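Local coordinates for predicted protein (Phaeodactylum tricornutum CCAP 1055/1, PDB 5Z5M), which probably converts 5-hydroxyisourate to (S)-allantoin in the urate degradation pathway, joining a hydroxyisourate hydrolase of the transthyretin family to an OHCU decarboxylase in one chain, at residues 200-205 / 215-220; 181-186 / 243-248; 258-263 / 288-293. One frame throughout, in Å; residues are numbered along the deposited sequence.

Interaction 1: 200-205 / 215-220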
ATOM      1  N   ARG A 200      -3.131  18.827  10.776  1.00  7.28           N
ATOM      2  CA  ARG A 200      -3.526  18.617  12.170  1.00  8.90           C
ATOM      3  C   ARG A 200      -3.721  17.137  12.434  1.00 10.88           C
ATOM      4  O   ARG A 200      -4.285  16.420  11.610  1.00 10.91           O
ATOM      5  CB  ARG A 200      -4.817  19.366  12.525  1.00 10.56           C
ATOM      6  CG  ARG A 200      -4.721  20.873  12.497  1.00 27.15           C
ATOM      7  CD  ARG A 200      -5.990  21.512  13.061  1.00 25.58           C
ATOM      8  NE  ARG A 200      -7.211  20.983  12.454  1.00 17.26           N
ATOM      9  CZ  ARG A 200      -8.278  20.586  13.141  1.00 18.29           C
ATOM     10  NH1 ARG A 200      -8.287  20.662  14.466  1.00 22.67           N
ATOM     11  NH2 ARG A 200      -9.344  20.119  12.505  1.00 27.47           N
ATOM     12  N   ILE A 201      -3.258  16.697  13.596  1.00  9.54           N
ATOM     13  CA  ILE A 201      -3.331  15.298  13.991  1.00  8.86           C
ATOM     14  C   ILE A 201      -3.663  15.213  15.473  1.00 11.43           C
ATOM     15  O   ILE A 201      -2.962  15.798  16.294  1.00 14.29           O
ATOM     16  CB  ILE A 201      -2.007  14.552  13.739  1.00  8.23           C
ATOM     17  CG1 ILE A 201      -1.611  14.590  12.260  1.00 13.13           C
ATOM     18  CG2 ILE A 201      -2.124  13.110  14.219  1.00 12.34           C
ATOM     19  CD1 ILE A 201      -0.220  14.006  11.982  1.00 10.38           C
ATOM     20  N   HIS A 202      -4.738  14.507  15.815  1.00  7.71           N
ATOM     21  CA  HIS A 202      -5.060  14.260  17.214  1.00  8.35           C
ATOM     22  C   HIS A 202      -4.765  12.810  17.585  1.00 11.62           C
ATOM     23  O   HIS A 202      -4.695  11.938  16.716  1.00  8.06           O
ATOM     24  CB  HIS A 202      -6.525  14.592  17.507  1.00  8.67           C
ATOM     25  CG  HIS A 202      -6.853  16.042  17.331  1.00 21.61           C
ATOM     26  ND1 HIS A 202      -8.134  16.541  17.475  1.00 22.91           N
ATOM     27  CD2 HIS A 202      -6.070  17.100  17.027  1.00 16.16           C
ATOM     28  CE1 HIS A 202      -8.120  17.843  17.261  1.00 24.63           C
ATOM     29  NE2 HIS A 202      -6.882  18.211  16.985  1.00 29.25           N
ATOM     30  N   LEU A 203      -4.569  12.575  18.878  1.00  9.38           N
ATOM     31  CA  LEU A 203      -4.294  11.241  19.404  1.00  8.47           C
ATOM     32  C   LEU A 203      -5.112  10.997  20.667  1.00  9.63           C
ATOM     33  O   LEU A 203      -5.044  11.779  21.620  1.00 11.78           O
ATOM     34  CB  LEU A 203      -2.795  11.069  19.705  1.00  7.22           C
ATOM     35  CG  LEU A 203      -2.367   9.683  20.206  1.00  6.00           C
ATOM     36  CD1 LEU A 203      -2.723   8.591  19.197  1.00  7.00           C
ATOM     37  CD2 LEU A 203      -0.863   9.658  20.527  1.00 11.09           C
ATOM     38  N   HIS A 204      -5.901   9.927  20.656  1.00  8.06           N
ATOM     39  CA  HIS A 204      -6.645   9.488  21.834  1.00  8.68           C
ATOM     40  C   HIS A 204      -6.159   8.136  22.310  1.00  9.63           C
ATOM     41  O   HIS A 204      -5.752   7.307  21.504  1.00 10.03           O
ATOM     42  CB  HIS A 204      -8.142   9.383  21.541  1.00  9.48           C
ATOM     43  CG  HIS A 204      -8.823  10.702  21.395  1.00 14.11           C
ATOM     44  ND1 HIS A 204      -8.707  11.478  20.262  1.00 16.31           N
ATOM     45  CD2 HIS A 204      -9.636  11.386  22.237  1.00 17.98           C
ATOM     46  CE1 HIS A 204      -9.419  12.580  20.410  1.00 28.44           C
ATOM     47  NE2 HIS A 204      -9.991  12.549  21.601  1.00 22.87           N
ATOM     48  N   ARG A 205      -6.213   7.916  23.619  1.00  7.18           N
ATOM     49  CA  ARG A 205      -6.095   6.566  24.166  1.00 10.81           C
ATOM     50  C   ARG A 205      -7.495   6.002  24.380  1.00 14.82           C
ATOM     51  O   ARG A 205      -8.326   6.627  25.036  1.00 17.07           O
ATOM     52  CB  ARG A 205      -5.314   6.557  25.479  1.00 11.63           C
ATOM     53  CG  ARG A 205      -5.022   5.144  26.002  1.00 12.43           C
ATOM     54  CD  ARG A 205      -4.298   5.166  27.346  1.00 18.80           C
ATOM     55  NE  ARG A 205      -2.936   5.677  27.237  1.00 15.06           N
ATOM     56  CZ  ARG A 205      -2.540   6.866  27.679  1.00 18.33           C
ATOM     57  NH1 ARG A 205      -3.398   7.681  28.282  1.00 15.57           N
ATOM     58  NH2 ARG A 205      -1.277   7.239  27.532  1.00 19.49           N
ATOM     59  N   VAL A 215      -4.888  12.561  24.382  1.00 16.23           N
ATOM     60  CA  VAL A 215      -3.534  12.587  24.920  1.00 18.53           C
ATOM     61  C   VAL A 215      -2.629  13.523  24.130  1.00 29.80           C
ATOM     62  O   VAL A 215      -1.433  13.611  24.402  1.00 38.73           O
ATOM     63  CB  VAL A 215      -2.902  11.179  24.962  1.00 20.40           C
ATOM     64  CG1 VAL A 215      -3.733  10.250  25.838  1.00 26.48           C
ATOM     65  CG2 VAL A 215      -2.771  10.613  23.574  1.00 21.27           C
ATOM     66  N   GLY A 216      -3.196  14.226  23.154  1.00 23.89           N
ATOM     67  CA  GLY A 216      -2.436  15.246  22.453  1.00 27.33           C
ATOM     68  C   GLY A 216      -3.028  15.744  21.149  1.00 19.34           C
ATOM     69  O   GLY A 216      -3.739  15.019  20.457  1.00 14.04           O
ATOM     70  N   GLU A 217      -2.741  17.004  20.833  1.00 19.81           N
ATOM     71  CA  GLU A 217      -3.051  17.578  19.530  1.00 15.51           C
ATOM     72  C   GLU A 217      -1.744  18.009  18.876  1.00 19.92           C
ATOM     73  O   GLU A 217      -0.917  18.665  19.510  1.00 20.16           O
ATOM     74  CB  GLU A 217      -4.008  18.762  19.659  1.00 19.30           C
ATOM     75  CG  GLU A 217      -5.371  18.410  20.239  1.00 25.59           C
ATOM     76  CD  GLU A 217      -6.229  19.639  20.477  1.00 40.46           C
ATOM     77  OE1 GLU A 217      -7.466  19.496  20.577  1.00 43.89           O
ATOM     78  OE2 GLU A 217      -5.665  20.750  20.561  1.00 61.93           O
ATOM     79  N   PHE A 218      -1.554  17.636  17.614  1.00 13.63           N
ATOM     80  CA  PHE A 218      -0.281  17.878  16.946  1.00 12.14           C
ATOM     81  C   PHE A 218      -0.465  18.487  15.568  1.00 16.27           C
ATOM     82  O   PHE A 218      -1.580  18.557  15.046  1.00 11.48           O
ATOM     83  CB  PHE A 218       0.516  16.574  16.830  1.00 14.33           C
ATOM     84  CG  PHE A 218       0.588  15.790  18.107  1.00 15.76           C
ATOM     85  CD1 PHE A 218       1.584  16.045  19.037  1.00 18.58           C
ATOM     86  CD2 PHE A 218      -0.331  14.792  18.375  1.00 14.67           C
ATOM     87  CE1 PHE A 218       1.649  15.326  20.217  1.00 17.61           C
ATOM     88  CE2 PHE A 218      -0.269  14.071  19.551  1.00 15.49           C
ATOM     89  CZ  PHE A 218       0.726  14.339  20.473  1.00 13.49           C
ATOM     90  N   VAL A 219       0.644  18.948  14.998  1.00 15.52           N
ATOM     91  CA  VAL A 219       0.694  19.446  13.626  1.00 13.94           C
ATOM     92  C   VAL A 219       1.983  18.928  12.992  1.00 12.00           C
ATOM     93  O   VAL A 219       2.995  18.801  13.676  1.00 17.28           O
ATOM     94  CB  VAL A 219       0.671  20.991  13.553  1.00 21.99           C
ATOM     95  CG1 VAL A 219       0.369  21.454  12.134  1.00 23.18           C
ATOM     96  CG2 VAL A 219      -0.348  21.574  14.523  1.00 24.85           C
ATOM     97  N   THR A 220       1.954  18.615  11.700  1.00 12.16           N
ATOM     98  CA  THR A 220       3.164  18.164  11.023  1.00  9.38           C
ATOM     99  C   THR A 220       4.045  19.343  10.619  1.00 13.85           C
ATOM    100  O   THR A 220       3.545  20.430  10.290  1.00 14.10           O
ATOM    101  CB  THR A 220       2.850  17.332   9.763  1.00 13.94           C
ATOM    102  OG1 THR A 220       2.077  18.120   8.845  1.00  9.80           O
ATOM    103  CG2 THR A 220       2.087  16.059  10.123  1.00 11.64           C
TER
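Backbone hydrogen bonds hold 200-205 and 215-220 together as the two arms of an antiparallel β hairpin, their axes 161° apart. I201 and F218 form a hydrogen-bonded pair: F218 N meets I201 O at 2.7 Å, nearly along the C=O axis, whereas I201 N approaches F218 O from above the carbonyl plane. L203 N donates in the carbonyl plane to G216 O at 3.0 Å. In return L203 O takes a straight bond from V215 N (2.9 Å, 167°) and a weak, bent one from G216 N. V215 and G216 thus share L203 in a classic β bulge.

Apolar contacts line the face carrying I201, L203 and F218. V215 CG2 presses on L203 CG at 3.5 Å, and L203 CB lies in the plane of the F218 ring, at its CE2 edge (3.9 Å). I201 CD1 meets T220 CG2 at 3.6 Å, while T220 OG1 bonds back to A196 O and M199 N.

The opposite face carries R200, H202 and E217, with V219 beside them. H202 and E217 run side by side, E217 CG lying over the imidazole face, 3.8 Å from the ring centroid, in a CH-pi contact. Neighbouring R200 pairs with E251 through a salt bridge.

Chemically, the hairpin sets a largely apolar face, which also meets V187 and L183 of the facing sheet, against a mostly polar one, where the H202-E217 pair relies on its CH-pi contact, with no hydrogen bond to the carboxylate.

Interaction 2: 181-186 / 243-248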
ATOM      1  N   GLY A 181      10.402   3.678  25.815  1.00  8.58           N
ATOM      2  CA  GLY A 181       9.875   3.596  24.468  1.00  8.31           C
ATOM      3  C   GLY A 181       9.182   4.897  24.101  1.00  7.88           C
ATOM      4  O   GLY A 181       8.978   5.760  24.954  1.00 11.05           O
ATOM      5  N   PHE A 182       8.820   5.046  22.833  1.00 12.58           N
ATOM      6  CA  PHE A 182       8.124   6.252  22.396  1.00  5.50           C
ATOM      7  C   PHE A 182       7.395   6.041  21.079  1.00 10.78           C
ATOM      8  O   PHE A 182       7.625   5.051  20.371  1.00  8.72           O
ATOM      9  CB  PHE A 182       9.100   7.439  22.277  1.00  6.57           C
ATOM     10  CG  PHE A 182      10.223   7.230  21.282  1.00  7.64           C
ATOM     11  CD1 PHE A 182      11.353   6.501  21.629  1.00 13.76           C
ATOM     12  CD2 PHE A 182      10.162   7.795  20.017  1.00 11.93           C
ATOM     13  CE1 PHE A 182      12.388   6.311  20.724  1.00 12.10           C
ATOM     14  CE2 PHE A 182      11.194   7.613  19.107  1.00 11.71           C
ATOM     15  CZ  PHE A 182      12.313   6.875  19.464  1.00 10.47           C
ATOM     16  N   LEU A 183       6.523   6.995  20.761  1.00 10.08           N
ATOM     17  CA  LEU A 183       5.645   6.919  19.597  1.00  7.32           C
ATOM     18  C   LEU A 183       5.874   8.107  18.672  1.00  8.39           C
ATOM     19  O   LEU A 183       5.798   9.260  19.098  1.00 10.11           O
ATOM     20  CB  LEU A 183       4.180   6.878  20.040  1.00  9.18           C
ATOM     21  CG  LEU A 183       3.088   6.874  18.966  1.00 11.44           C
ATOM     22  CD1 LEU A 183       3.133   5.604  18.117  1.00  7.82           C
ATOM     23  CD2 LEU A 183       1.723   7.023  19.618  1.00 11.20           C
ATOM     24  N   THR A 184       6.180   7.819  17.413  1.00  9.72           N
ATOM     25  CA  THR A 184       6.350   8.864  16.416  1.00  8.34           C
ATOM     26  C   THR A 184       5.398   8.658  15.247  1.00 13.79           C
ATOM     27  O   THR A 184       4.790   7.591  15.091  1.00 14.43           O
ATOM     28  CB  THR A 184       7.789   8.913  15.869  1.00 14.99           C
ATOM     29  OG1 THR A 184       8.132   7.635  15.315  1.00 13.50           O
ATOM     30  CG2 THR A 184       8.779   9.285  16.972  1.00 13.03           C
ATOM     31  N   CYS A 185       5.298   9.685  14.413  1.00  9.12           N
ATOM     32  CA  CYS A 185       4.409   9.669  13.267  1.00 11.73           C
ATOM     33  C   CYS A 185       5.038  10.421  12.102  1.00 17.96           C
ATOM     34  O   CYS A 185       5.829  11.342  12.294  1.00 13.01           O
ATOM     35  CB  CYS A 185       3.062  10.289  13.633  1.00 18.50           C
ATOM     36  SG  CYS A 185       1.783  10.054  12.382  1.00 17.74           S
ATOM     37  N   HIS A 186       4.691  10.001  10.895  1.00 10.54           N
ATOM     38  CA  HIS A 186       5.130  10.652   9.673  1.00 14.00           C
ATOM     39  C   HIS A 186       3.966  10.599   8.694  1.00 11.90           C
ATOM     40  O   HIS A 186       3.275   9.584   8.609  1.00 12.60           O
ATOM     41  CB  HIS A 186       6.372   9.956   9.110  1.00 17.30           C
ATOM     42  CG  HIS A 186       6.826  10.483   7.785  1.00 23.87           C
ATOM     43  ND1 HIS A 186       7.373  11.738   7.631  1.00 27.47           N
ATOM     44  CD2 HIS A 186       6.825   9.917   6.555  1.00 23.83           C
ATOM     45  CE1 HIS A 186       7.682  11.928   6.358  1.00 34.33           C
ATOM     46  NE2 HIS A 186       7.359  10.838   5.686  1.00 45.64           N
ATOM     47  N   TYR A 243      -4.945   2.811  20.990  1.00  5.79           N
ATOM     48  CA  TYR A 243      -4.941   4.238  20.655  1.00  7.98           C
ATOM     49  C   TYR A 243      -5.645   4.521  19.328  1.00  9.77           C
ATOM     50  O   TYR A 243      -5.909   3.606  18.548  1.00  7.72           O
ATOM     51  CB  TYR A 243      -3.499   4.762  20.597  1.00 10.34           C
ATOM     52  CG  TYR A 243      -2.758   4.716  21.919  1.00 15.59           C
ATOM     53  CD1 TYR A 243      -2.243   3.520  22.409  1.00  8.38           C
ATOM     54  CD2 TYR A 243      -2.557   5.872  22.668  1.00  8.91           C
ATOM     55  CE1 TYR A 243      -1.569   3.469  23.619  1.00 13.24           C
ATOM     56  CE2 TYR A 243      -1.881   5.831  23.884  1.00 13.73           C
ATOM     57  CZ  TYR A 243      -1.384   4.629  24.351  1.00 10.88           C
ATOM     58  OH  TYR A 243      -0.709   4.574  25.553  1.00 13.24           O
ATOM     59  N   GLU A 244      -5.929   5.794  19.068  1.00  7.72           N
ATOM     60  CA  GLU A 244      -6.456   6.201  17.772  1.00 11.09           C
ATOM     61  C   GLU A 244      -5.919   7.569  17.352  1.00  9.51           C
ATOM     62  O   GLU A 244      -6.092   8.555  18.070  1.00  9.35           O
ATOM     63  CB  GLU A 244      -7.988   6.222  17.805  1.00 15.10           C
ATOM     64  CG  GLU A 244      -8.634   6.530  16.474  1.00 16.87           C
ATOM     65  CD  GLU A 244     -10.147   6.362  16.506  1.00 39.24           C
ATOM     66  OE1 GLU A 244     -10.860   7.359  16.258  1.00 45.72           O
ATOM     67  OE2 GLU A 244     -10.618   5.231  16.765  1.00 22.25           O
ATOM     68  N   TRP A 245      -5.235   7.615  16.206  1.00  7.22           N
ATOM     69  CA  TRP A 245      -4.926   8.884  15.560  1.00  5.86           C
ATOM     70  C   TRP A 245      -6.189   9.416  14.908  1.00 10.82           C
ATOM     71  O   TRP A 245      -7.068   8.648  14.516  1.00 12.01           O
ATOM     72  CB  TRP A 245      -3.869   8.763  14.453  1.00  9.59           C
ATOM     73  CG  TRP A 245      -2.469   8.301  14.787  1.00 13.48           C
ATOM     74  CD1 TRP A 245      -1.891   7.130  14.389  1.00 13.90           C
ATOM     75  CD2 TRP A 245      -1.447   9.033  15.488  1.00  9.07           C
ATOM     76  NE1 TRP A 245      -0.592   7.068  14.826  1.00 13.37           N
ATOM     77  CE2 TRP A 245      -0.294   8.219  15.508  1.00 13.36           C
ATOM     78  CE3 TRP A 245      -1.405  10.277  16.126  1.00  7.30           C
ATOM     79  CZ2 TRP A 245       0.888   8.609  16.137  1.00 10.93           C
ATOM     80  CZ3 TRP A 245      -0.220  10.665  16.749  1.00  7.60           C
ATOM     81  CH2 TRP A 245       0.905   9.831  16.748  1.00 10.29           C
ATOM     82  N   THR A 246      -6.254  10.730  14.759  1.00  5.88           N
ATOM     83  CA  THR A 246      -7.215  11.356  13.866  1.00  8.91           C
ATOM     84  C   THR A 246      -6.431  12.259  12.927  1.00  9.03           C
ATOM     85  O   THR A 246      -5.840  13.242  13.366  1.00  9.07           O
ATOM     86  CB  THR A 246      -8.288  12.171  14.626  1.00 17.68           C
ATOM     87  OG1 THR A 246      -9.010  11.312  15.517  1.00 14.84           O
ATOM     88  CG2 THR A 246      -9.266  12.801  13.644  1.00 15.40           C
ATOM     89  N   PHE A 247      -6.377  11.896  11.649  1.00  6.73           N
ATOM     90  CA  PHE A 247      -5.682  12.703  10.655  1.00  5.96           C
ATOM     91  C   PHE A 247      -6.672  13.597   9.921  1.00  9.04           C
ATOM     92  O   PHE A 247      -7.621  13.104   9.308  1.00 11.17           O
ATOM     93  CB  PHE A 247      -4.941  11.822   9.649  1.00  4.77           C
ATOM     94  CG  PHE A 247      -3.863  10.974  10.260  1.00  8.07           C
ATOM     95  CD1 PHE A 247      -2.584  11.475  10.435  1.00  9.44           C
ATOM     96  CD2 PHE A 247      -4.127   9.670  10.641  1.00  6.86           C
ATOM     97  CE1 PHE A 247      -1.579  10.691  10.989  1.00  6.36           C
ATOM     98  CE2 PHE A 247      -3.135   8.880  11.190  1.00  7.13           C
ATOM     99  CZ  PHE A 247      -1.854   9.394  11.370  1.00 11.48           C
ATOM    100  N   PHE A 248      -6.459  14.906   9.974  1.00 10.05           N
ATOM    101  CA  PHE A 248      -7.376  15.824   9.299  1.00  7.07           C
ATOM    102  C   PHE A 248      -6.883  16.108   7.886  1.00 12.62           C
ATOM    103  O   PHE A 248      -6.383  17.192   7.594  1.00 15.08           O
ATOM    104  CB  PHE A 248      -7.536  17.115  10.110  1.00  9.08           C
ATOM    105  CG  PHE A 248      -8.243  16.911  11.420  1.00 15.66           C
ATOM    106  CD1 PHE A 248      -7.533  16.597  12.566  1.00 11.79           C
ATOM    107  CD2 PHE A 248      -9.625  16.991  11.494  1.00 20.85           C
ATOM    108  CE1 PHE A 248      -8.184  16.393  13.772  1.00 17.79           C
ATOM    109  CE2 PHE A 248     -10.282  16.784  12.690  1.00 18.69           C
ATOM    110  CZ  PHE A 248      -9.562  16.481  13.831  1.00 17.30           C
TER
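Segments 181-186 and 243-248 face each other without any backbone pairing, their nearest CA atoms, those of C185 and W245, 9.6 Å apart, so that the gap is bridged mainly by side chains. L183 and C185 on one segment and W245 and F247 on the other all send their CB toward the opposite chain.

The indole of W245 carries most of the contact. Its CG is anti to the carbonyl carbon (chi1 -62°), and its six-membered ring reaches the other segment. C185, whose SG is anti to the backbone N (chi1 -170°), sets its CB 3.7 Å from W245 CZ2 and its sulfur over one face of the six-membered ring, 4.3 Å from the centroid and 19° off the normal, offset toward the rim. L183 comes tip to tip with the same ring, CD2 lying 3.9 Å from W245 CZ2.

This is the interior of the transthyretin-type β sandwich: 182-189 belongs to the sheet with 281-289, 243-248 to the sheet with 200-207 and 268-275, and the contact is made where the two pack together. Around it W245 stacks on F273 and touches V284, I201 and L203, while L183 also meets Y282 and F238.

The C185 sulfur serves a second aromatic ring. F247 presents its edge, with SG in the ring plane and 3.7 Å from F247 CE1, so that one thiol touches the face of an indole and the rim of a phenyl. T184 turns its side chain away from the interior, and its OG1 is hydrogen-bonded to H283 and H281 of strand 281-289.

Interaction 3: 258-263 / 288-293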
ATOM      1  N   THR A 258      -5.706  20.608  -4.025  1.00 14.02           N
ATOM      2  CA  THR A 258      -5.833  19.277  -4.631  1.00  8.66           C
ATOM      3  C   THR A 258      -7.300  18.945  -4.880  1.00 13.48           C
ATOM      4  O   THR A 258      -8.158  19.191  -4.030  1.00 14.48           O
ATOM      5  CB  THR A 258      -5.194  18.179  -3.742  1.00 16.77           C
ATOM      6  OG1 THR A 258      -3.845  18.542  -3.433  1.00 17.02           O
ATOM      7  CG2 THR A 258      -5.190  16.829  -4.453  1.00 12.57           C
ATOM      8  N   PHE A 259      -7.600  18.413  -6.058  1.00 11.74           N
ATOM      9  CA  PHE A 259      -8.982  18.074  -6.359  1.00 17.12           C
ATOM     10  C   PHE A 259      -9.488  16.975  -5.441  1.00 19.84           C
ATOM     11  O   PHE A 259      -8.859  15.923  -5.295  1.00 12.17           O
ATOM     12  CB  PHE A 259      -9.162  17.635  -7.808  1.00 12.20           C
ATOM     13  CG  PHE A 259     -10.574  17.242  -8.129  1.00 19.44           C
ATOM     14  CD1 PHE A 259     -11.551  18.213  -8.298  1.00 21.50           C
ATOM     15  CD2 PHE A 259     -10.935  15.908  -8.230  1.00 28.38           C
ATOM     16  CE1 PHE A 259     -12.861  17.860  -8.581  1.00 24.06           C
ATOM     17  CE2 PHE A 259     -12.245  15.548  -8.512  1.00 26.97           C
ATOM     18  CZ  PHE A 259     -13.207  16.527  -8.686  1.00 23.96           C
ATOM     19  N   THR A 260     -10.619  17.255  -4.806  1.00 14.33           N
ATOM     20  CA  THR A 260     -11.358  16.272  -4.028  1.00 14.32           C
ATOM     21  C   THR A 260     -12.833  16.388  -4.404  1.00 18.84           C
ATOM     22  O   THR A 260     -13.264  17.412  -4.937  1.00 19.17           O
ATOM     23  CB  THR A 260     -11.176  16.480  -2.508  1.00 15.11           C
ATOM     24  OG1 THR A 260     -11.516  17.830  -2.164  1.00 21.81           O
ATOM     25  CG2 THR A 260      -9.734  16.214  -2.089  1.00 21.07           C
ATOM     26  N   SER A 261     -13.601  15.337  -4.149  1.00 12.06           N
ATOM     27  CA  SER A 261     -15.033  15.370  -4.413  1.00 11.53           C
ATOM     28  C   SER A 261     -15.723  16.324  -3.439  1.00 17.72           C
ATOM     29  O   SER A 261     -15.214  16.571  -2.345  1.00 14.49           O
ATOM     30  CB  SER A 261     -15.635  13.966  -4.309  1.00 19.44           C
ATOM     31  OG  SER A 261     -15.063  13.091  -5.270  1.00 20.64           O
ATOM     32  N   GLY A 262     -16.867  16.870  -3.853  1.00 20.28           N
ATOM     33  CA  GLY A 262     -17.646  17.772  -3.015  1.00 29.13           C
ATOM     34  C   GLY A 262     -17.874  17.180  -1.639  1.00 27.99           C
ATOM     35  O   GLY A 262     -17.647  17.835  -0.628  1.00 27.04           O
ATOM     36  N   GLN A 263     -18.335  15.935  -1.619  1.00 21.24           N
ATOM     37  CA  GLN A 263     -18.254  15.081  -0.441  1.00 16.88           C
ATOM     38  C   GLN A 263     -16.972  14.273  -0.593  1.00 12.46           C
ATOM     39  O   GLN A 263     -16.944  13.304  -1.344  1.00 13.14           O
ATOM     40  CB  GLN A 263     -19.476  14.163  -0.338  1.00 15.31           C
ATOM     41  CG  GLN A 263     -19.468  13.210   0.851  1.00 16.68           C
ATOM     42  CD  GLN A 263     -19.791  13.910   2.154  1.00 21.35           C
ATOM     43  OE1 GLN A 263     -20.865  14.491   2.308  1.00 26.88           O
ATOM     44  NE2 GLN A 263     -18.863  13.866   3.098  1.00 20.73           N
ATOM     45  N   VAL A 288      -0.851   8.739   2.281  1.00  7.31           N
ATOM     46  CA  VAL A 288      -2.195   9.169   1.894  1.00  6.51           C
ATOM     47  C   VAL A 288      -2.275   9.972   0.585  1.00  8.19           C
ATOM     48  O   VAL A 288      -1.381  10.749   0.258  1.00  8.33           O
ATOM     49  CB  VAL A 288      -2.833   9.998   3.040  1.00  8.16           C
ATOM     50  CG1 VAL A 288      -2.022  11.270   3.324  1.00 11.92           C
ATOM     51  CG2 VAL A 288      -4.281  10.336   2.737  1.00 12.94           C
ATOM     52  N   SER A 289      -3.347   9.735  -0.169  1.00  9.34           N
ATOM     53  CA  SER A 289      -3.750  10.582  -1.288  1.00 12.17           C
ATOM     54  C   SER A 289      -5.235  10.872  -1.057  1.00 10.98           C
ATOM     55  O   SER A 289      -5.811  10.351  -0.101  1.00  9.27           O
ATOM     56  CB  SER A 289      -3.493   9.892  -2.634  1.00 12.66           C
ATOM     57  OG  SER A 289      -4.475   8.903  -2.917  1.00 10.05           O
ATOM     58  N   PRO A 290      -5.867  11.711  -1.900  1.00  7.88           N
ATOM     59  CA  PRO A 290      -7.308  11.874  -1.677  1.00 12.41           C
ATOM     60  C   PRO A 290      -8.114  10.586  -1.888  1.00 10.43           C
ATOM     61  O   PRO A 290      -9.289  10.533  -1.503  1.00 10.00           O
ATOM     62  CB  PRO A 290      -7.706  12.930  -2.719  1.00 13.19           C
ATOM     63  CG  PRO A 290      -6.469  13.707  -2.942  1.00  9.34           C
ATOM     64  CD  PRO A 290      -5.345  12.708  -2.851  1.00 15.86           C
ATOM     65  N   TRP A 291      -7.494   9.567  -2.478  1.00  6.46           N
ATOM     66  CA  TRP A 291      -8.232   8.393  -2.941  1.00  6.03           C
ATOM     67  C   TRP A 291      -7.697   7.086  -2.374  1.00  9.52           C
ATOM     68  O   TRP A 291      -8.143   6.006  -2.763  1.00  8.99           O
ATOM     69  CB  TRP A 291      -8.203   8.330  -4.469  1.00  9.01           C
ATOM     70  CG  TRP A 291      -8.468   9.658  -5.111  1.00 11.45           C
ATOM     71  CD1 TRP A 291      -7.538  10.521  -5.616  1.00 12.17           C
ATOM     72  CD2 TRP A 291      -9.745  10.284  -5.310  1.00 14.69           C
ATOM     73  NE1 TRP A 291      -8.155  11.640  -6.119  1.00 13.48           N
ATOM     74  CE2 TRP A 291      -9.511  11.518  -5.943  1.00  7.73           C
ATOM     75  CE3 TRP A 291     -11.063   9.917  -5.017  1.00 14.73           C
ATOM     76  CZ2 TRP A 291     -10.543  12.391  -6.287  1.00 17.52           C
ATOM     77  CZ3 TRP A 291     -12.091  10.788  -5.363  1.00 15.19           C
ATOM     78  CH2 TRP A 291     -11.823  12.008  -5.987  1.00 17.54           C
ATOM     79  N   SER A 292      -6.752   7.179  -1.448  1.00  3.53           N
ATOM     80  CA  SER A 292      -6.130   5.975  -0.901  1.00  5.94           C
ATOM     81  C   SER A 292      -5.373   6.282   0.371  1.00 10.35           C
ATOM     82  O   SER A 292      -4.913   7.406   0.571  1.00  8.88           O
ATOM     83  CB  SER A 292      -5.182   5.358  -1.929  1.00 11.74           C
ATOM     84  OG  SER A 292      -4.040   6.188  -2.098  1.00 14.83           O
ATOM     85  N   PHE A 293      -5.226   5.290   1.241  1.00  7.91           N
ATOM     86  CA  PHE A 293      -4.298   5.456   2.334  1.00 13.34           C
ATOM     87  C   PHE A 293      -3.832   4.112   2.868  1.00 11.24           C
ATOM     88  O   PHE A 293      -4.459   3.072   2.633  1.00  4.94           O
ATOM     89  CB  PHE A 293      -4.896   6.331   3.455  1.00 10.73           C
ATOM     90  CG  PHE A 293      -5.953   5.662   4.294  1.00 13.47           C
ATOM     91  CD1 PHE A 293      -5.615   5.025   5.477  1.00 14.84           C
ATOM     92  CD2 PHE A 293      -7.288   5.742   3.945  1.00 16.13           C
ATOM     93  CE1 PHE A 293      -6.584   4.433   6.268  1.00 18.38           C
ATOM     94  CE2 PHE A 293      -8.266   5.160   4.737  1.00 18.63           C
ATOM     95  CZ  PHE A 293      -7.913   4.497   5.893  1.00 20.71           C
TER
HETATM   96  O   HOH W   1      -7.280  14.318  -6.852  1.00 15.69           O
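T258 opens the contact in the loop that follows helix 249-256. Its OG1 is anti to the carbonyl carbon (chi1 -53°), which leaves CG2 anti to the backbone N and directed at the ring of P290, 3.7 Å from P290 CG, the two side chains crossing at about a right angle.

F259 comes next and contributes through both side chain and main chain. Its CG is anti to the backbone N (chi1 178°), and F259 CD2 comes within 4.0 Å of W291 CZ2, at the rim of the indole and near its plane. Its carbonyl provides the polar link: a water donates to F259 O at 2.7 Å and accepts from W291 NE1 at 2.9 Å, lying in the plane of the indole.

T260 places CG2 3.9 Å from P290 CB, so two threonine methyls grip the proline. P290 also packs on F253 of helix 249-256, as does T260. S261 completes the segment's share, its OG 3.5 Å from W291 CH2, again at the indole edge.

Within 288-293 the turn is fixed by S289: its OG accepts from W291 N at 3.1 Å, an ST turn, and S289 N donates to S292 O, closing the turn between strands 281-289 and 292-296. S289 OG also bonds T190 O of a third subunit, while S292 and F293 pair antiparallel with a strand of the second subunit, continuing the sheet across the interface.

No direct hydrogen bond joins the two segments. The loop is held against the turn by van der Waals contacts and one water, which satisfies the indole N-H and engages the F259 carbonyl.

Overall arrangement
All three contacts lie in the transthyretin-like part of the chain. Interactions 1 and 2 are neighbours, their centres about 7 Å apart: strand 200-207 lies between 213-219 and 241-248 in one sheet, with H202 O 2.8 Å from T246 N in a probable hydrogen bond. I201 CG2 packs 3.5 Å from W245 CE3, so the hairpin's apolar face adjoins the interior bridged by interaction 2. Interaction 3 stands apart, centres about 21 Å from both others, at the interfaces with the second and third subunits. It is tied to interaction 2 through the adjacent strands 182-189 and 281-289, yet their nearest atoms remain about 7 Å apart.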